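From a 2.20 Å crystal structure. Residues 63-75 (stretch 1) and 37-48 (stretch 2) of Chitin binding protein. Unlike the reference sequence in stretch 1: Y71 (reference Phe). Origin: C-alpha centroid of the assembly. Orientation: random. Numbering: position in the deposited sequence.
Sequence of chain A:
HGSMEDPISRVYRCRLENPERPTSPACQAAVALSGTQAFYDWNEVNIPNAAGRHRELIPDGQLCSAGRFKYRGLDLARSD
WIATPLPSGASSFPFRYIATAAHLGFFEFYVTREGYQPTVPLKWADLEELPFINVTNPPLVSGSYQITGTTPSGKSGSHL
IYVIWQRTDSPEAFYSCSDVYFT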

# COMPACT_ATOMS: atom_id res chain seq x y z
N LEU A 63 -4.08 -7.63 5.48
CA LEU A 63 -3.70 -6.21 5.52
C LEU A 63 -3.81 -5.53 4.15
O LEU A 63 -4.38 -4.44 4.04
CB LEU A 63 -2.33 -5.99 6.18
CG LEU A 63 -2.39 -5.79 7.71
CD1 LEU A 63 -2.74 -7.10 8.44
CD2 LEU A 63 -1.10 -5.22 8.28
N CYS A 64 -3.31 -6.17 3.10
CA CYS A 64 -3.30 -5.57 1.76
C CYS A 64 -4.67 -5.45 1.10
O CYS A 64 -4.88 -4.53 0.33
CB CYS A 64 -2.35 -6.33 0.85
SG CYS A 64 -0.63 -6.28 1.40
N SER A 65 -5.58 -6.37 1.41
CA SER A 65 -6.99 -6.24 1.00
C SER A 65 -7.84 -5.41 1.96
O SER A 65 -8.96 -5.08 1.63
CB SER A 65 -7.65 -7.62 0.85
OG SER A 65 -7.78 -8.29 2.09
N ALA A 66 -7.29 -5.07 3.12
CA ALA A 66 -8.02 -4.38 4.21
C ALA A 66 -9.24 -5.18 4.68
O ALA A 66 -10.29 -4.62 4.96
CB ALA A 66 -8.41 -2.96 3.79
N GLY A 67 -9.08 -6.50 4.73
CA GLY A 67 -10.16 -7.41 5.11
C GLY A 67 -11.29 -7.54 4.12
O GLY A 67 -12.30 -8.14 4.43
N ARG A 68 -11.11 -7.00 2.91
CA ARG A 68 -12.14 -7.01 1.88
C ARG A 68 -11.87 -8.19 0.97
O ARG A 68 -10.85 -8.24 0.32
CB ARG A 68 -12.11 -5.71 1.07
CG ARG A 68 -12.29 -4.42 1.87
CD ARG A 68 -13.75 -4.01 2.06
NE ARG A 68 -14.43 -3.97 0.77
CZ ARG A 68 -14.29 -3.02 -0.16
NH1 ARG A 68 -13.52 -1.95 0.02
NH2 ARG A 68 -14.96 -3.14 -1.31
N PHE A 69 -12.78 -9.16 0.96
CA PHE A 69 -12.68 -10.35 0.10
C PHE A 69 -12.46 -10.01 -1.37
O PHE A 69 -11.71 -10.67 -2.07
CB PHE A 69 -13.96 -11.19 0.22
CG PHE A 69 -13.82 -12.58 -0.29
CD1 PHE A 69 -13.14 -13.53 0.45
CD2 PHE A 69 -14.37 -12.94 -1.49
CE1 PHE A 69 -13.02 -14.82 0.00
CE2 PHE A 69 -14.25 -14.24 -1.96
CZ PHE A 69 -13.57 -15.17 -1.22
N LYS A 70 -13.16 -8.97 -1.83
CA LYS A 70 -12.96 -8.40 -3.16
C LYS A 70 -11.48 -8.23 -3.55
O LYS A 70 -11.10 -8.54 -4.67
CB LYS A 70 -13.68 -7.06 -3.23
CG LYS A 70 -13.44 -6.24 -4.49
CD LYS A 70 -14.26 -4.98 -4.49
CE LYS A 70 -14.11 -4.25 -5.81
NZ LYS A 70 -14.78 -2.92 -5.80
N TYR A 71 -10.66 -7.75 -2.63
CA TYR A 71 -9.24 -7.51 -2.91
C TYR A 71 -8.29 -8.60 -2.41
O TYR A 71 -7.08 -8.36 -2.26
CB TYR A 71 -8.85 -6.13 -2.35
CG TYR A 71 -9.58 -5.00 -3.03
CD1 TYR A 71 -9.22 -4.59 -4.31
CD2 TYR A 71 -10.64 -4.35 -2.40
CE1 TYR A 71 -9.89 -3.54 -4.94
CE2 TYR A 71 -11.32 -3.31 -3.02
CZ TYR A 71 -10.95 -2.92 -4.30
OH TYR A 71 -11.64 -1.86 -4.91
N ARG A 72 -8.83 -9.81 -2.20
CA ARG A 72 -8.05 -10.96 -1.69
C ARG A 72 -6.78 -11.35 -2.49
O ARG A 72 -5.79 -11.84 -1.93
CB ARG A 72 -8.96 -12.19 -1.56
CG ARG A 72 -9.48 -12.73 -2.90
CD ARG A 72 -10.60 -13.74 -2.63
NE ARG A 72 -11.34 -14.25 -3.78
CZ ARG A 72 -12.25 -13.58 -4.49
NH1 ARG A 72 -12.51 -12.29 -4.25
NH2 ARG A 72 -12.90 -14.21 -5.48
N GLY A 73 -6.80 -11.16 -3.80
CA GLY A 73 -5.58 -11.27 -4.61
C GLY A 73 -4.37 -10.43 -4.15
O GLY A 73 -3.23 -10.81 -4.39
N LEU A 74 -4.62 -9.31 -3.50
CA LEU A 74 -3.55 -8.47 -2.95
C LEU A 74 -2.88 -9.07 -1.71
O LEU A 74 -1.82 -8.59 -1.30
CB LEU A 74 -4.10 -7.08 -2.58
CG LEU A 74 -4.79 -6.29 -3.68
CD1 LEU A 74 -5.20 -4.93 -3.15
CD2 LEU A 74 -3.90 -6.09 -4.89
N ASP A 75 -3.51 -10.08 -1.09
CA ASP A 75 -2.96 -10.70 0.09
C ASP A 75 -1.96 -11.85 -0.21
O ASP A 75 -1.36 -12.40 0.71
CB ASP A 75 -4.09 -11.19 0.99
CG ASP A 75 -4.97 -10.04 1.53
OD1 ASP A 75 -4.43 -8.94 1.86
OD2 ASP A 75 -6.21 -10.26 1.62
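Stretch 2 37-48: QAFYDWNEVNIP

The most unusual feature of this contact is how much of it is aimed at backbone carbonyls: two long side chains of stretch 1, Y71 and R68, end on backbone carbonyls of stretch 2, one at D41, the first residue past the helix, the other in the short strand, at N46, while K70 takes a carboxylate. Y71, a tyrosine where the reference sequence has Phe, gives its hydroxyl to the turn, OH donating to D41 O at 2.6 Å. That same carbonyl closes the type I turn from D41 to E44, accepting E44 N at 3.2 Å, so one oxygen serves both the turn and the contact.

Stretch 2 comes in as the end of a helix, 37-40, leaves helical phi/psi at D41, turns through 41-44, and runs out as a short strand at 46-47. Stretch 1 answers with a type I' turn, S65 to R68, followed by a 3-10 segment. The pairing runs antiparallel in order: A66 and R68 meet residues 45-47, while Y71 and L74 meet the helix end and V45. The CA atoms of S65 and V45 are 6.6 Å apart, those of Y71 and A38 6.3 Å.

V45 is the apolar pivot. Its CG2 lies over one face of the Y71 ring, 3.7 Å from the centroid and 9° off the normal, and 4.1 Å from L74 CD1; its CG1 packs 4.2 Å from A66 CB. A38 O sits at the edge of the same ring, 3.2 Å from Y71 CE1. Farther along, L74 CD2 meets F39 CE1 at 3.8 Å.

Charge borders this patch. An all-t K70 extends NZ to D41 OD2, a 2.8 Å salt bridge, and R68, folded through m rotamers, donates NH1 to N46 O at 2.7 Å. Water 1 links the two, accepting from R68 NH2 and K70 NZ while donating to E44 O and OE1. The rule: an apolar centre on V45, with polar side chains reaching the turn at D41 and the strand at N46.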

# COMPACT_ATOMS: atom_id res chain seq x y z
N GLN A 37 -12.50 -6.88 -12.14
CA GLN A 37 -13.18 -5.66 -11.74
C GLN A 37 -12.51 -5.02 -10.53
O GLN A 37 -12.38 -3.80 -10.47
CB GLN A 37 -14.68 -5.89 -11.46
CG GLN A 37 -15.48 -4.60 -11.24
CD GLN A 37 -15.29 -3.55 -12.35
OE1 GLN A 37 -15.08 -2.37 -12.08
NE2 GLN A 37 -15.33 -4.00 -13.61
N ALA A 38 -12.08 -5.85 -9.58
CA ALA A 38 -11.34 -5.36 -8.40
C ALA A 38 -10.20 -4.41 -8.79
O ALA A 38 -9.99 -3.37 -8.14
CB ALA A 38 -10.79 -6.54 -7.60
N PHE A 39 -9.50 -4.75 -9.87
CA PHE A 39 -8.33 -3.99 -10.34
C PHE A 39 -8.65 -2.75 -11.15
O PHE A 39 -7.88 -1.79 -11.13
CB PHE A 39 -7.34 -4.90 -11.06
CG PHE A 39 -6.73 -5.91 -10.14
CD1 PHE A 39 -5.60 -5.60 -9.39
CD2 PHE A 39 -7.34 -7.15 -9.94
CE1 PHE A 39 -5.08 -6.52 -8.50
CE2 PHE A 39 -6.83 -8.07 -9.04
CZ PHE A 39 -5.69 -7.76 -8.32
N TYR A 40 -9.78 -2.74 -11.85
CA TYR A 40 -10.30 -1.49 -12.37
C TYR A 40 -10.77 -0.59 -11.23
O TYR A 40 -10.79 0.61 -11.40
CB TYR A 40 -11.42 -1.72 -13.38
CG TYR A 40 -10.96 -2.44 -14.62
CD1 TYR A 40 -10.02 -1.87 -15.46
CD2 TYR A 40 -11.46 -3.70 -14.94
CE1 TYR A 40 -9.60 -2.52 -16.62
CE2 TYR A 40 -11.05 -4.36 -16.09
CZ TYR A 40 -10.12 -3.75 -16.92
OH TYR A 40 -9.67 -4.42 -18.03
N ASP A 41 -11.14 -1.17 -10.08
CA ASP A 41 -11.41 -0.42 -8.84
C ASP A 41 -10.18 -0.33 -7.91
O ASP A 41 -10.31 -0.43 -6.67
CB ASP A 41 -12.57 -1.06 -8.06
CG ASP A 41 -13.82 -1.26 -8.90
OD1 ASP A 41 -13.94 -0.62 -9.96
OD2 ASP A 41 -14.67 -2.06 -8.48
N TRP A 42 -9.00 -0.10 -8.50
CA TRP A 42 -7.72 -0.05 -7.74
C TRP A 42 -7.71 1.09 -6.71
O TRP A 42 -6.96 1.05 -5.70
CB TRP A 42 -6.50 0.07 -8.67
CG TRP A 42 -6.54 1.30 -9.51
CD1 TRP A 42 -7.07 1.41 -10.75
CD2 TRP A 42 -6.08 2.60 -9.15
NE1 TRP A 42 -6.95 2.71 -11.21
CE2 TRP A 42 -6.35 3.46 -10.24
CE3 TRP A 42 -5.44 3.13 -8.02
CZ2 TRP A 42 -6.01 4.81 -10.23
CZ3 TRP A 42 -5.09 4.48 -8.02
CH2 TRP A 42 -5.38 5.30 -9.11
N ASN A 43 -8.53 2.10 -6.96
CA ASN A 43 -8.57 3.30 -6.11
C ASN A 43 -9.50 3.20 -4.90
O ASN A 43 -9.69 4.19 -4.19
CB ASN A 43 -8.93 4.52 -6.98
CG ASN A 43 -10.32 4.42 -7.61
OD1 ASN A 43 -10.96 3.38 -7.57
ND2 ASN A 43 -10.77 5.51 -8.21
N GLU A 44 -10.08 2.03 -4.68
CA GLU A 44 -11.10 1.87 -3.66
C GLU A 44 -10.84 0.63 -2.80
O GLU A 44 -11.75 -0.15 -2.52
CB GLU A 44 -12.50 1.84 -4.31
CG GLU A 44 -13.61 2.20 -3.34
CD GLU A 44 -14.99 2.17 -3.96
OE1 GLU A 44 -15.48 1.08 -4.26
OE2 GLU A 44 -15.57 3.25 -4.12
N VAL A 45 -9.59 0.48 -2.35
CA VAL A 45 -9.29 -0.46 -1.25
C VAL A 45 -9.60 0.27 0.06
O VAL A 45 -8.72 0.71 0.80
CB VAL A 45 -7.85 -1.01 -1.32
CG1 VAL A 45 -7.64 -2.06 -0.25
CG2 VAL A 45 -7.57 -1.57 -2.71
N ASN A 46 -10.90 0.39 0.35
CA ASN A 46 -11.35 1.16 1.47
C ASN A 46 -12.17 0.35 2.49
O ASN A 46 -12.61 -0.79 2.25
CB ASN A 46 -12.11 2.40 0.97
CG ASN A 46 -13.45 2.07 0.35
OD1 ASN A 46 -13.71 0.95 -0.03
ND2 ASN A 46 -14.30 3.05 0.25
N ILE A 47 -12.30 0.96 3.66
CA ILE A 47 -13.23 0.56 4.68
C ILE A 47 -13.99 1.86 4.91
O ILE A 47 -13.45 2.76 5.58
CB ILE A 47 -12.51 0.07 5.96
CG1 ILE A 47 -11.73 -1.20 5.64
CG2 ILE A 47 -13.53 -0.19 7.10
CD1 ILE A 47 -10.99 -1.79 6.83
N PRO A 48 -15.22 2.00 4.35
CA PRO A 48 -16.01 3.25 4.49
C PRO A 48 -16.29 3.63 5.93
O PRO A 48 -16.56 4.77 6.24
CB PRO A 48 -17.34 2.91 3.78
CG PRO A 48 -17.12 1.65 3.04
CD PRO A 48 -16.01 0.91 3.73
O HOH W 1 -14.06 -1.23 -3.49